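Local coordinates for L-amino acid deaminase (Proteus vulgaris, PDB 5I39), which binds flavin-adenine dinucleotide and probably catalyses the oxidative deamination of L-amino acids, at residues A[48-53]-A[188-193]; A[158-163]-A[175-180]; A[245-250]-A[359-364]; A[252-257]-A[367-372]; A[271-276]-A[291-296]. All coordinates share one frame; numbering follows the deposited sequence. Where two conformers were deposited one is given.

Interaction 1: A[48-53]-A[188-193]; sequences LGIMTA and VATFVM. With FAD (flavin-adenine dinucleotide), chain B.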
# COMPACT_ATOMS: atom_id res chain seq x y z
N LEU A 48 5.37 -3.78 -3.48
CA LEU A 48 6.43 -2.94 -4.02
C LEU A 48 7.35 -3.74 -4.94
O LEU A 48 7.68 -3.28 -6.03
CB LEU A 48 7.18 -2.22 -2.91
CG LEU A 48 6.32 -1.21 -2.13
CD1 LEU A 48 7.17 -0.46 -1.12
CD2 LEU A 48 5.60 -0.21 -3.02
N GLY A 49 7.72 -4.96 -4.54
CA GLY A 49 8.53 -5.81 -5.40
C GLY A 49 7.80 -6.23 -6.67
O GLY A 49 8.36 -6.20 -7.76
N ILE A 50 6.53 -6.61 -6.51
CA ILE A 50 5.71 -7.02 -7.65
C ILE A 50 5.53 -5.89 -8.66
O ILE A 50 5.72 -6.09 -9.86
CB ILE A 50 4.34 -7.55 -7.18
CG1 ILE A 50 4.50 -8.89 -6.45
CG2 ILE A 50 3.38 -7.73 -8.35
CD1 ILE A 50 3.31 -9.27 -5.59
N MSE A 51 5.14 -4.71 -8.17
CA MSE A 51 4.87 -3.58 -9.07
C MSE A 51 6.15 -3.12 -9.74
O MSE A 51 6.14 -2.78 -10.93
CB MSE A 51 4.18 -2.44 -8.33
CG MSE A 51 2.78 -2.82 -7.82
SE MSE A 51 1.54 -3.39 -9.22
CE MSE A 51 1.38 -1.63 -10.08
N THR A 52 7.26 -3.11 -9.01
CA THR A 52 8.55 -2.76 -9.61
C THR A 52 8.94 -3.76 -10.69
O THR A 52 9.39 -3.37 -11.76
CB THR A 52 9.65 -2.61 -8.55
OG1 THR A 52 9.24 -1.67 -7.55
CG2 THR A 52 10.93 -2.08 -9.18
N ALA A 53 8.77 -5.05 -10.41
CA ALA A 53 9.05 -6.10 -11.39
C ALA A 53 8.25 -5.93 -12.68
O ALA A 53 8.79 -6.03 -13.78
CB ALA A 53 8.79 -7.47 -10.79
N VAL A 188 -7.56 -9.69 -2.11
CA VAL A 188 -7.51 -9.81 -3.57
C VAL A 188 -6.39 -9.02 -4.26
O VAL A 188 -5.68 -9.59 -5.09
CB VAL A 188 -8.86 -9.40 -4.20
CG1 VAL A 188 -8.82 -9.56 -5.72
CG2 VAL A 188 -10.00 -10.21 -3.62
N ALA A 189 -6.25 -7.73 -3.95
CA ALA A 189 -5.51 -6.82 -4.84
C ALA A 189 -4.09 -7.27 -5.20
O ALA A 189 -3.75 -7.36 -6.37
CB ALA A 189 -5.49 -5.42 -4.25
N THR A 190 -3.27 -7.55 -4.19
CA THR A 190 -1.87 -7.89 -4.47
C THR A 190 -1.76 -9.26 -5.13
O THR A 190 -0.85 -9.50 -5.92
CB THR A 190 -1.01 -7.80 -3.20
OG1 THR A 190 -1.20 -6.51 -2.63
CG2 THR A 190 0.47 -7.99 -3.52
N PHE A 191 -2.70 -10.15 -4.83
CA PHE A 191 -2.72 -11.48 -5.44
C PHE A 191 -3.01 -11.39 -6.93
O PHE A 191 -2.35 -12.06 -7.73
CB PHE A 191 -3.72 -12.39 -4.72
CG PHE A 191 -3.42 -12.53 -3.25
CD1 PHE A 191 -2.41 -13.37 -2.81
CD2 PHE A 191 -4.10 -11.76 -2.31
CE1 PHE A 191 -2.10 -13.48 -1.46
CE2 PHE A 191 -3.80 -11.86 -0.96
CZ PHE A 191 -2.81 -12.72 -0.53
N VAL A 192 -3.95 -10.55 -7.32
CA VAL A 192 -4.20 -10.29 -8.74
C VAL A 192 -2.95 -9.71 -9.40
O VAL A 192 -2.58 -10.12 -10.50
CB VAL A 192 -5.44 -9.38 -8.93
CG1 VAL A 192 -5.56 -8.88 -10.36
CG2 VAL A 192 -6.70 -10.14 -8.54
N MSE A 193 -2.27 -8.78 -8.73
CA MSE A 193 -1.06 -8.18 -9.30
C MSE A 193 0.05 -9.20 -9.45
O MSE A 193 0.78 -9.18 -10.44
CB MSE A 193 -0.56 -6.99 -8.50
CG MSE A 193 -1.53 -5.80 -8.40
SE MSE A 193 -2.38 -5.32 -10.11
CE MSE A 193 -0.82 -5.15 -11.28
PA FAD B . 5.42 -6.47 2.17
O1A FAD B . 5.53 -6.78 3.67
O2A FAD B . 4.03 -6.68 1.60
O5B FAD B . 6.38 -7.40 1.30
C5B FAD B . 7.77 -7.52 1.57
C4B FAD B . 8.11 -8.97 1.25
O4B FAD B . 9.54 -9.13 1.34
C3B FAD B . 7.49 -9.93 2.27
O3B FAD B . 6.60 -10.83 1.60
C2B FAD B . 8.73 -10.62 2.88
O2B FAD B . 8.50 -11.99 3.25
C1B FAD B . 9.78 -10.45 1.80
N9A FAD B . 11.17 -10.49 2.25
C8A FAD B . 11.71 -9.78 3.23
N7A FAD B . 13.03 -10.01 3.35
C5A FAD B . 13.31 -10.90 2.40
C6A FAD B . 14.51 -11.60 1.95
N6A FAD B . 15.69 -11.38 2.56
N1A FAD B . 14.41 -12.45 0.91
C2A FAD B . 13.25 -12.65 0.28
N3A FAD B . 12.10 -12.07 0.64
C4A FAD B . 12.10 -11.21 1.67
N1 FAD B . -1.33 1.32 2.51
C2 FAD B . -2.26 1.97 1.81
O2 FAD B . -1.92 2.51 0.74
N3 FAD B . -3.54 2.06 2.25
C4 FAD B . -3.97 1.55 3.41
O4 FAD B . -5.14 1.64 3.75
C4X FAD B . -3.01 0.82 4.25
N5 FAD B . -3.32 0.30 5.47
C5X FAD B . -2.45 -0.49 6.10
C6 FAD B . -2.82 -1.21 7.23
C7 FAD B . -1.94 -2.09 7.87
C7M FAD B . -2.39 -2.90 9.06
C8 FAD B . -0.58 -2.26 7.34
C8M FAD B . 0.40 -3.23 7.96
C9 FAD B . -0.20 -1.52 6.22
C9A FAD B . -1.08 -0.65 5.58
N10 FAD B . -0.69 0.09 4.46
C10 FAD B . -1.65 0.75 3.68
C1' FAD B . 0.67 0.05 3.95
C2' FAD B . 0.90 -0.99 2.91
O2' FAD B . 0.21 -2.18 3.28
C3' FAD B . 2.40 -1.21 2.82
O3' FAD B . 3.11 0.05 2.69
C4' FAD B . 2.81 -2.08 1.66
O4' FAD B . 2.03 -3.29 1.65
C5' FAD B . 4.28 -2.42 1.77
O5' FAD B . 4.58 -3.29 0.67
P FAD B . 6.02 -4.03 0.64
O1P FAD B . 6.07 -4.81 -0.64
O2P FAD B . 7.11 -3.03 0.96
O3P FAD B . 5.98 -4.98 1.95
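No hydrogen bond joins the two helices here; Ile50 makes two of the three residue contacts, reaching Thr190 with one branch and Met193 with the other. Its CD1, at the end of the longer branch, meets the methyl CG2 of Thr190 at 3.7 Å, the two side chains crossing at a slant. Its short branch, CG2, is anti to the backbone N (chi1 -70° for CG1) and lies 3.6 Å from the carbonyl oxygen Met193 O, with Met193 CB a little farther off. Met51 and Met193, both selenomethionines, are each bent at chi2 and chi3; Met51 was deposited in two conformers, so the approach of Met51 SE to Met193 CE, 3.6 Å in one of them, is less certain. The N-to-C directions of the helices are 34° apart and the axes of these short segments come to 10.2 Å, so side chains bridge the interval. Helix 47-58 is the first helix of a Rossmann-type dinucleotide fold, and Gly49 fits the last glycine of a GxGxxG pattern. Polar contacts are made elsewhere, to the cofactor, within the helix and to Ser76. Leu48 N donates to FAD O1P over 3.1 Å at an N-H...O angle of 160°, while Leu48 CD1 packs 3.3 Å from FAD O2P. Leu48 O is gripped from opposite faces of its plane by Thr52 OG1 and Thr52 N. The hydroxyl of Thr190 bonds to the carbonyl of Ser76, itself an FAD-binding residue.

Interaction 2: A[158-163]-A[175-180]; sequences GAELNQ and AGFEED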
# COMPACT_ATOMS: atom_id res chain seq x y z
N GLY A 158 -24.47 19.82 4.34
CA GLY A 158 -25.85 19.68 3.85
C GLY A 158 -26.14 18.37 3.15
O GLY A 158 -25.61 17.32 3.52
N ALA A 159 -26.98 18.43 2.12
CA ALA A 159 -27.52 17.24 1.46
C ALA A 159 -26.46 16.25 1.01
O ALA A 159 -26.60 15.04 1.23
CB ALA A 159 -28.40 17.64 0.28
N GLU A 160 -25.39 16.74 0.38
CA GLU A 160 -24.34 15.84 -0.11
C GLU A 160 -23.68 15.08 1.04
O GLU A 160 -23.44 13.87 0.93
CB GLU A 160 -23.29 16.61 -0.91
CG GLU A 160 -22.35 15.70 -1.67
CD GLU A 160 -21.39 16.44 -2.57
OE1 GLU A 160 -21.15 17.65 -2.38
OE2 GLU A 160 -20.84 15.79 -3.49
N LEU A 161 -23.39 15.77 2.14
CA LEU A 161 -22.84 15.12 3.32
C LEU A 161 -23.82 14.13 3.94
O LEU A 161 -23.45 13.01 4.29
CB LEU A 161 -22.42 16.17 4.36
CG LEU A 161 -21.84 15.63 5.67
CD1 LEU A 161 -20.60 14.78 5.43
CD2 LEU A 161 -21.53 16.78 6.61
N ASN A 162 -25.07 14.55 4.07
CA ASN A 162 -26.10 13.70 4.67
C ASN A 162 -26.28 12.39 3.91
O ASN A 162 -26.51 11.34 4.53
CB ASN A 162 -27.44 14.45 4.73
CG ASN A 162 -27.39 15.67 5.63
OD1 ASN A 162 -26.55 15.77 6.52
ND2 ASN A 162 -28.29 16.61 5.39
N GLN A 163 -26.17 12.44 2.59
CA GLN A 163 -26.27 11.24 1.76
C GLN A 163 -25.11 10.27 2.03
O GLN A 163 -25.32 9.06 2.14
CB GLN A 163 -26.37 11.61 0.28
CG GLN A 163 -26.42 10.44 -0.70
CD GLN A 163 -27.56 9.46 -0.44
OE1 GLN A 163 -28.64 9.85 0.03
NE2 GLN A 163 -27.33 8.18 -0.74
N ALA A 175 -17.52 18.07 6.54
CA ALA A 175 -16.48 17.07 6.31
C ALA A 175 -15.63 17.41 5.11
O ALA A 175 -16.07 18.11 4.21
CB ALA A 175 -17.09 15.70 6.12
N GLY A 176 -14.41 16.89 5.12
CA GLY A 176 -13.58 16.87 3.93
C GLY A 176 -13.90 15.64 3.10
O GLY A 176 -13.86 14.53 3.61
N PHE A 177 -14.21 15.86 1.83
CA PHE A 177 -14.64 14.81 0.91
C PHE A 177 -13.60 14.63 -0.18
O PHE A 177 -13.46 15.49 -1.05
CB PHE A 177 -16.00 15.19 0.30
CG PHE A 177 -16.61 14.15 -0.61
CD1 PHE A 177 -16.51 12.77 -0.37
CD2 PHE A 177 -17.38 14.56 -1.69
CE1 PHE A 177 -17.13 11.85 -1.20
CE2 PHE A 177 -18.00 13.64 -2.53
CZ PHE A 177 -17.88 12.29 -2.29
N GLU A 178 -12.86 13.54 -0.12
CA GLU A 178 -11.95 13.17 -1.20
C GLU A 178 -12.80 12.31 -2.12
O GLU A 178 -12.92 11.10 -1.93
CB GLU A 178 -10.73 12.42 -0.66
CG GLU A 178 -9.75 12.01 -1.75
CD GLU A 178 -8.41 11.54 -1.22
OE1 GLU A 178 -8.01 11.91 -0.10
OE2 GLU A 178 -7.72 10.81 -1.97
N GLU A 179 -13.43 12.96 -3.10
CA GLU A 179 -14.47 12.31 -3.89
C GLU A 179 -13.95 11.11 -4.67
O GLU A 179 -14.67 10.15 -4.89
CB GLU A 179 -15.16 13.31 -4.84
CG GLU A 179 -16.30 12.66 -5.62
CD GLU A 179 -17.30 13.63 -6.21
OE1 GLU A 179 -16.98 14.82 -6.40
OE2 GLU A 179 -18.44 13.20 -6.52
N ASP A 180 -12.69 11.18 -5.10
CA ASP A 180 -12.08 10.12 -5.88
C ASP A 180 -11.16 9.21 -5.07
O ASP A 180 -10.29 8.55 -5.64
CB ASP A 180 -11.33 10.71 -7.08
CG ASP A 180 -10.09 11.47 -6.67
OD1 ASP A 180 -10.02 11.96 -5.52
OD2 ASP A 180 -9.18 11.56 -7.51
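The apolar half of this contact is a single pairing of methyl groups, Leu161 CD1 against Ala175 CB at 3.7 Å. Ala175 points its CB at the helix. Leu161 sets out less directly, and its CG, anti to the backbone N (chi1 179°), followed by a turn at chi2 of 59°, carries CD1 across to the strand. The second half sets a charged group beside an aromatic ring. Glu160, extended from CB outward, brings OE2 to 3.7 Å from Phe177 CE2, with carboxylate and ring planes 74° apart and the oxygen approaching obliquely. Helix 158-164 thus lies against strand 175-178 of the large mixed sheet, with strand 153-156, the antiparallel neighbour of 175-178, leading directly into the helix. Phe177 is also packed from within its own segment, for Glu179 CA sits 3.7 Å above the ring plane, over its centre. The charges on this side are arranged around Arg154, which forms salt bridges with Glu160 OE2 and Glu179 OE1. It probably offsets the repulsion between the two carboxylates, whose Glu160 OE2 and Glu179 OE2 come within 4.7 Å of each other. Ala175 and Phe177 are buried, whereas Glu160 remains partly exposed at the margin.

Interaction 3: A[245-250]-A[359-364]; sequences LFMQNL and SEVKEY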
# COMPACT_ATOMS: atom_id res chain seq x y z
N LEU A 245 17.01 -4.78 8.10
CA LEU A 245 17.83 -5.93 8.47
C LEU A 245 18.70 -6.39 7.29
O LEU A 245 19.90 -6.61 7.45
CB LEU A 245 16.94 -7.08 8.95
CG LEU A 245 17.64 -8.28 9.58
CD1 LEU A 245 18.16 -7.92 10.96
CD2 LEU A 245 16.69 -9.45 9.70
N PHE A 246 18.09 -6.52 6.12
CA PHE A 246 18.81 -6.95 4.92
C PHE A 246 19.97 -6.01 4.60
O PHE A 246 21.10 -6.45 4.35
CB PHE A 246 17.87 -7.05 3.72
CG PHE A 246 18.52 -7.63 2.49
CD1 PHE A 246 18.58 -9.01 2.30
CD2 PHE A 246 19.09 -6.80 1.54
CE1 PHE A 246 19.19 -9.54 1.17
CE2 PHE A 246 19.70 -7.32 0.41
CZ PHE A 246 19.75 -8.70 0.22
N MSE A 247 19.70 -4.71 4.63
CA MSE A 247 20.74 -3.71 4.35
C MSE A 247 21.80 -3.65 5.43
O MSE A 247 22.97 -3.41 5.11
CB MSE A 247 20.12 -2.33 4.12
CG MSE A 247 19.24 -2.26 2.87
SE MSE A 247 20.07 -2.90 1.21
CE MSE A 247 21.72 -1.83 1.24
N GLN A 248 21.44 -3.87 6.69
CA GLN A 248 22.42 -3.91 7.79
C GLN A 248 23.50 -4.97 7.56
O GLN A 248 24.67 -4.76 7.88
CB GLN A 248 21.74 -4.13 9.15
CG GLN A 248 21.43 -2.84 9.88
CD GLN A 248 20.49 -3.03 11.06
OE1 GLN A 248 19.74 -3.99 11.11
NE2 GLN A 248 20.54 -2.10 12.00
N ASN A 249 23.10 -6.11 6.99
CA ASN A 249 24.08 -7.16 6.65
C ASN A 249 25.04 -6.77 5.52
O ASN A 249 26.08 -7.40 5.35
CB ASN A 249 23.36 -8.47 6.31
CG ASN A 249 22.67 -9.09 7.52
OD1 ASN A 249 23.13 -8.94 8.65
ND2 ASN A 249 21.58 -9.79 7.28
N LEU A 250 24.67 -5.75 4.74
CA LEU A 250 25.54 -5.10 3.76
C LEU A 250 26.22 -3.82 4.30
O LEU A 250 26.80 -3.05 3.53
CB LEU A 250 24.73 -4.79 2.51
CG LEU A 250 24.10 -5.99 1.79
CD1 LEU A 250 23.17 -5.50 0.69
CD2 LEU A 250 25.15 -6.92 1.20
N SER A 359 15.27 4.82 -3.26
CA SER A 359 16.61 5.40 -3.30
C SER A 359 17.66 4.51 -3.90
O SER A 359 17.61 3.29 -3.78
CB SER A 359 17.03 5.74 -1.86
OG SER A 359 18.22 6.51 -1.83
N GLU A 360 18.66 5.15 -4.52
CA GLU A 360 19.92 4.50 -4.80
C GLU A 360 20.67 4.29 -3.49
O GLU A 360 20.38 4.91 -2.47
CB GLU A 360 20.79 5.36 -5.72
CG GLU A 360 20.19 5.59 -7.10
CD GLU A 360 21.12 6.36 -8.01
OE1 GLU A 360 22.21 5.84 -8.32
OE2 GLU A 360 20.76 7.49 -8.42
N VAL A 361 21.66 3.40 -3.55
CA VAL A 361 22.52 3.08 -2.43
C VAL A 361 23.94 3.28 -2.94
O VAL A 361 24.43 2.48 -3.74
CB VAL A 361 22.29 1.64 -1.92
CG1 VAL A 361 23.23 1.30 -0.77
CG2 VAL A 361 20.84 1.47 -1.48
N LYS A 362 24.60 4.35 -2.49
CA LYS A 362 25.93 4.71 -3.00
C LYS A 362 26.98 3.61 -2.76
O LYS A 362 27.90 3.44 -3.56
CB LYS A 362 26.41 6.06 -2.43
CG LYS A 362 26.66 6.11 -0.93
CD LYS A 362 27.10 7.50 -0.46
CE LYS A 362 26.02 8.55 -0.62
NZ LYS A 362 26.34 9.83 0.08
N GLU A 363 26.81 2.84 -1.69
CA GLU A 363 27.71 1.73 -1.35
C GLU A 363 27.63 0.57 -2.35
O GLU A 363 28.58 -0.21 -2.48
CB GLU A 363 27.41 1.22 0.06
CG GLU A 363 27.67 2.23 1.18
CD GLU A 363 26.51 3.19 1.47
OE1 GLU A 363 25.54 3.25 0.69
OE2 GLU A 363 26.59 3.91 2.48
N TYR A 364 26.49 0.44 -3.04
CA TYR A 364 26.24 -0.65 -3.98
C TYR A 364 25.61 -0.15 -5.28
O TYR A 364 24.40 -0.22 -5.45
CB TYR A 364 25.33 -1.70 -3.33
CG TYR A 364 25.98 -2.34 -2.13
CD1 TYR A 364 26.83 -3.44 -2.28
CD2 TYR A 364 25.79 -1.83 -0.85
CE1 TYR A 364 27.45 -4.02 -1.19
CE2 TYR A 364 26.41 -2.39 0.25
CZ TYR A 364 27.24 -3.49 0.07
OH TYR A 364 27.86 -4.07 1.16
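Leu250, in the loop that follows helix 243-248, faces Tyr364, the last residue of a type I beta turn that starts at Val361 and is closed by Tyr364 N bonding to Val361 O at 3.0 Å. The phenol reaches back across: Tyr364 OH donates to Leu250 O over 2.8 Å. The acceptor lies at the edge of the ring and in its plane, while the hydroxyl stands 23° out of the carbonyl plane, with a C=O...donor angle of 119°. Beside this bond Leu250 CB packs 3.7 Å from Tyr364 CE2, so that one residue offers both a polar and an apolar surface to the ring. Helix 243-248 flanks the six-stranded Rossmann-type sheet, in which strand 357-360 is an outermost strand, running antiparallel to its neighbour 367-371. Deeper in, the contact is purely apolar. Met247, a selenomethionine bent at chi2 and chi3, presents its methyl CE to Val361 CG1 at 4.0 Å, tip to tip. Both of these buried side chains also pack on Leu367 and Ile369 of the neighbouring strand. At the start of the other segment, Ser359 OG donates to Glu360 O in the carbonyl plane, on a lone pair. Phe246, one turn back from Leu250 in the chain, touches the FAD.

Interaction 4: A[252-257]-A[367-372]; sequences VDVPTL and LVINTA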
# COMPACT_ATOMS: atom_id res chain seq x y z
N VAL A 252 24.86 -1.06 5.58
CA VAL A 252 24.15 0.16 5.21
C VAL A 252 22.98 0.33 6.18
O VAL A 252 22.16 -0.58 6.32
CB VAL A 252 23.63 0.10 3.76
CG1 VAL A 252 22.79 1.33 3.41
CG2 VAL A 252 24.79 -0.05 2.79
N ASP A 253 22.91 1.50 6.81
CA ASP A 253 21.83 1.82 7.74
C ASP A 253 20.61 2.36 6.99
O ASP A 253 20.72 3.31 6.22
CB ASP A 253 22.29 2.86 8.76
CG ASP A 253 21.20 3.20 9.77
OD1 ASP A 253 20.87 2.32 10.59
OD2 ASP A 253 20.66 4.32 9.71
N VAL A 254 19.46 1.75 7.23
CA VAL A 254 18.18 2.23 6.70
C VAL A 254 17.35 2.61 7.93
O VAL A 254 16.92 1.71 8.67
CB VAL A 254 17.45 1.15 5.87
CG1 VAL A 254 16.15 1.68 5.31
CG2 VAL A 254 18.34 0.66 4.74
N PRO A 255 17.16 3.92 8.20
CA PRO A 255 16.39 4.30 9.38
C PRO A 255 14.89 4.04 9.21
O PRO A 255 14.19 4.77 8.50
CB PRO A 255 16.69 5.79 9.55
CG PRO A 255 16.96 6.26 8.17
CD PRO A 255 17.53 5.10 7.40
N THR A 256 14.43 2.96 9.83
CA THR A 256 13.01 2.69 9.98
C THR A 256 12.77 2.31 11.43
O THR A 256 13.67 1.79 12.10
CB THR A 256 12.50 1.57 9.05
OG1 THR A 256 13.17 0.33 9.33
CG2 THR A 256 12.70 1.94 7.59
N LEU A 257 11.57 2.60 11.91
CA LEU A 257 11.13 2.08 13.20
C LEU A 257 9.78 1.38 13.03
O LEU A 257 8.97 1.77 12.18
CB LEU A 257 11.08 3.17 14.27
CG LEU A 257 12.45 3.60 14.83
CD1 LEU A 257 12.29 4.82 15.71
CD2 LEU A 257 13.15 2.48 15.61
N LEU A 367 22.12 -1.27 -7.07
CA LEU A 367 21.14 -1.65 -6.05
C LEU A 367 20.27 -0.46 -5.70
O LEU A 367 20.77 0.64 -5.46
CB LEU A 367 21.82 -2.20 -4.79
CG LEU A 367 20.87 -2.79 -3.74
CD1 LEU A 367 21.49 -4.00 -3.06
CD2 LEU A 367 20.44 -1.76 -2.70
N VAL A 368 18.96 -0.67 -5.67
CA VAL A 368 18.02 0.34 -5.21
C VAL A 368 17.11 -0.26 -4.15
O VAL A 368 16.95 -1.48 -4.06
CB VAL A 368 17.20 0.94 -6.37
CG1 VAL A 368 18.11 1.69 -7.34
CG2 VAL A 368 16.41 -0.12 -7.12
N ILE A 369 16.53 0.64 -3.36
CA ILE A 369 15.62 0.30 -2.25
C ILE A 369 14.27 0.93 -2.52
O ILE A 369 14.21 2.10 -2.92
CB ILE A 369 16.14 0.85 -0.90
CG1 ILE A 369 17.44 0.15 -0.48
CG2 ILE A 369 15.09 0.71 0.21
CD1 ILE A 369 18.19 0.86 0.64
N ASN A 370 13.19 0.18 -2.29
CA ASN A 370 11.83 0.70 -2.38
C ASN A 370 11.08 0.15 -1.17
O ASN A 370 10.62 -0.99 -1.20
CB ASN A 370 11.16 0.28 -3.69
CG ASN A 370 9.77 0.88 -3.87
OD1 ASN A 370 9.32 1.71 -3.08
ND2 ASN A 370 9.08 0.45 -4.92
N THR A 371 10.98 0.95 -0.11
CA THR A 371 10.50 0.44 1.17
C THR A 371 10.08 1.56 2.12
O THR A 371 9.95 2.72 1.72
CB THR A 371 11.59 -0.49 1.79
OG1 THR A 371 10.98 -1.42 2.70
CG2 THR A 371 12.69 0.29 2.51
N ALA A 372 9.85 1.18 3.37
CA ALA A 372 9.68 2.12 4.49
C ALA A 372 8.48 3.03 4.31
O ALA A 372 8.56 4.22 4.61
CB ALA A 372 10.95 2.93 4.72
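With chi1 at 61°, the hydroxyl of Thr256 is lodged between its backbone N and carbonyl carbon, which leaves the methyl CG2 to face Ala372; Thr256 CG2 and Ala372 CB meet at 3.5 Å. Ala372 has left-handed helical backbone angles (phi 62°, psi 43°) directly after the last residue of strand 367-371. The second pairing is longer: Val254 CG2 lies 4.1 Å from Ile369 CD1 in one of two Ile369 conformers, so this pairing is less certain. These two side chains slide past one another in opposite directions, each CB directed at the other segment. Strand 367-371 belongs to the Rossmann-type sheet, between 235-237 and the antiparallel 357-360, and the irregular segment 252-257 runs over it on the way from helix 243-248 to strand 257-266. Ile357 extends the apolar layer, packing against both Val254 and Ile369, and Met247 also touches Val254. Polar partners lie to the side: Arg244 holds Asp253 by a salt bridge and Val254 O by a hydrogen bond. Thr373, next after Ala372, binds FAD.

Interaction 5: A[271-276]-A[291-296]; sequences TAPGGN and GTYATS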
# COMPACT_ATOMS: atom_id res chain seq x y z
N THR A 271 -28.76 -1.61 4.64
CA THR A 271 -28.91 -0.20 5.04
C THR A 271 -27.60 0.51 5.39
O THR A 271 -27.62 1.68 5.79
CB THR A 271 -29.88 -0.08 6.23
OG1 THR A 271 -29.40 -0.86 7.33
CG2 THR A 271 -31.28 -0.55 5.85
N ALA A 272 -26.46 -0.17 5.25
CA ALA A 272 -25.16 0.47 5.45
C ALA A 272 -24.96 1.59 4.42
O ALA A 272 -25.50 1.51 3.32
CB ALA A 272 -24.04 -0.56 5.35
N PRO A 273 -24.19 2.63 4.78
CA PRO A 273 -24.14 3.82 3.91
C PRO A 273 -23.20 3.73 2.71
O PRO A 273 -23.24 4.62 1.86
CB PRO A 273 -23.65 4.91 4.87
CG PRO A 273 -22.79 4.19 5.84
CD PRO A 273 -23.40 2.83 6.01
N GLY A 274 -22.37 2.69 2.63
CA GLY A 274 -21.35 2.62 1.59
C GLY A 274 -20.19 3.54 1.87
O GLY A 274 -20.17 4.26 2.88
N GLY A 275 -19.22 3.52 0.97
CA GLY A 275 -18.13 4.47 0.99
C GLY A 275 -17.09 4.24 2.06
O GLY A 275 -16.99 3.16 2.65
N ASN A 276 -16.31 5.29 2.29
CA ASN A 276 -15.20 5.33 3.23
C ASN A 276 -15.49 6.50 4.16
O ASN A 276 -15.70 7.62 3.70
CB ASN A 276 -13.89 5.52 2.45
CG ASN A 276 -12.65 5.57 3.33
OD1 ASN A 276 -12.73 5.77 4.53
ND2 ASN A 276 -11.49 5.40 2.70
N GLY A 291 -19.23 -5.87 -0.60
CA GLY A 291 -20.21 -5.37 0.36
C GLY A 291 -19.91 -5.65 1.82
O GLY A 291 -20.67 -5.22 2.69
N THR A 292 -18.82 -6.36 2.12
CA THR A 292 -18.31 -6.43 3.48
C THR A 292 -17.68 -5.08 3.83
O THR A 292 -17.48 -4.24 2.95
CB THR A 292 -17.29 -7.58 3.66
OG1 THR A 292 -16.18 -7.39 2.78
CG2 THR A 292 -17.94 -8.94 3.38
N TYR A 293 -17.38 -4.87 5.11
CA TYR A 293 -16.80 -3.61 5.58
C TYR A 293 -15.54 -3.82 6.39
O TYR A 293 -15.55 -4.53 7.40
CB TYR A 293 -17.81 -2.83 6.42
CG TYR A 293 -18.83 -2.08 5.59
CD1 TYR A 293 -19.90 -2.75 5.01
CD2 TYR A 293 -18.71 -0.71 5.38
CE1 TYR A 293 -20.83 -2.07 4.24
CE2 TYR A 293 -19.64 -0.02 4.61
CZ TYR A 293 -20.69 -0.70 4.04
OH TYR A 293 -21.61 -0.01 3.28
N ALA A 294 -14.47 -3.17 5.95
CA ALA A 294 -13.26 -3.04 6.73
C ALA A 294 -13.47 -1.97 7.79
O ALA A 294 -14.09 -0.94 7.52
CB ALA A 294 -12.10 -2.68 5.82
N THR A 295 -12.95 -2.21 8.98
CA THR A 295 -13.02 -1.23 10.08
C THR A 295 -11.89 -1.50 11.06
O THR A 295 -11.28 -2.55 11.05
CB THR A 295 -14.39 -1.28 10.80
OG1 THR A 295 -14.44 -0.30 11.84
CG2 THR A 295 -14.68 -2.66 11.39
N SER A 296 -11.63 -0.53 11.94
CA SER A 296 -10.60 -0.67 12.98
C SER A 296 -10.70 0.51 13.94
O SER A 296 -11.14 1.58 13.52
CB SER A 296 -9.21 -0.69 12.34
OG SER A 296 -8.18 -0.46 13.28
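Nearly everything tight in this contact gathers round one phenol oxygen, Tyr293 OH, which is met by Gly274 and Ala272. Gly274 N donates to Tyr293 OH over 2.9 Å, arriving at the ring's edge and near its plane, though the bond is bent, with an N-H...O angle of 130°. Ala272 presses in obliquely: its CB is 3.2 Å from Tyr293 OH and 3.6 Å from Tyr293 CZ. With chi1 at -80°, CG of Tyr293 lies beside the backbone N, and the ring is directed from strand 293-295 into the bend of segment 271-276. Both Gly274 and Gly275 have positive phi (75°), Gly274 turning the chain just after the amide that bonds to the phenol. The looser side begins at Pro273, with CD no nearer than 4.3 Å to Tyr293 OH. Ala272 and Gly274 are partly exposed, and Thr271, at the start of segment 271-276, is exposed, whereas Tyr293 itself is buried. Phe335 meets the Tyr293 ring edge-to-face and also touches Ala272. Around them lies the large mixed sheet: strand 293-295 runs antiparallel between 257-266 and 283-287, and the loop leads into strand 276-279, which pairs with 283-287.

Interactions 1 and 4 are buried, interaction 2 is largely so but far from the chain's centre, and interactions 3 and 5 are partly open. The first, third and fourth belong to the dinucleotide-binding part: 3 and 4 share neighbouring strands, joined by Ser359 O and Ile369 N at 2.9 Å, while Leu48 of interaction 1 packs against Asn370 from segment 367-372. Interactions 2 and 5 reach the other, large sheet, with centres about 16 Å apart. Chemistry follows place: across the interior contacts 1 and 4 there is no hydrogen bond, and side chains meet through apolar groups, whereas tyrosine hydroxyls bond to backbone in 3 and 5, one as donor and one as acceptor, and a carboxylate borders interaction 2.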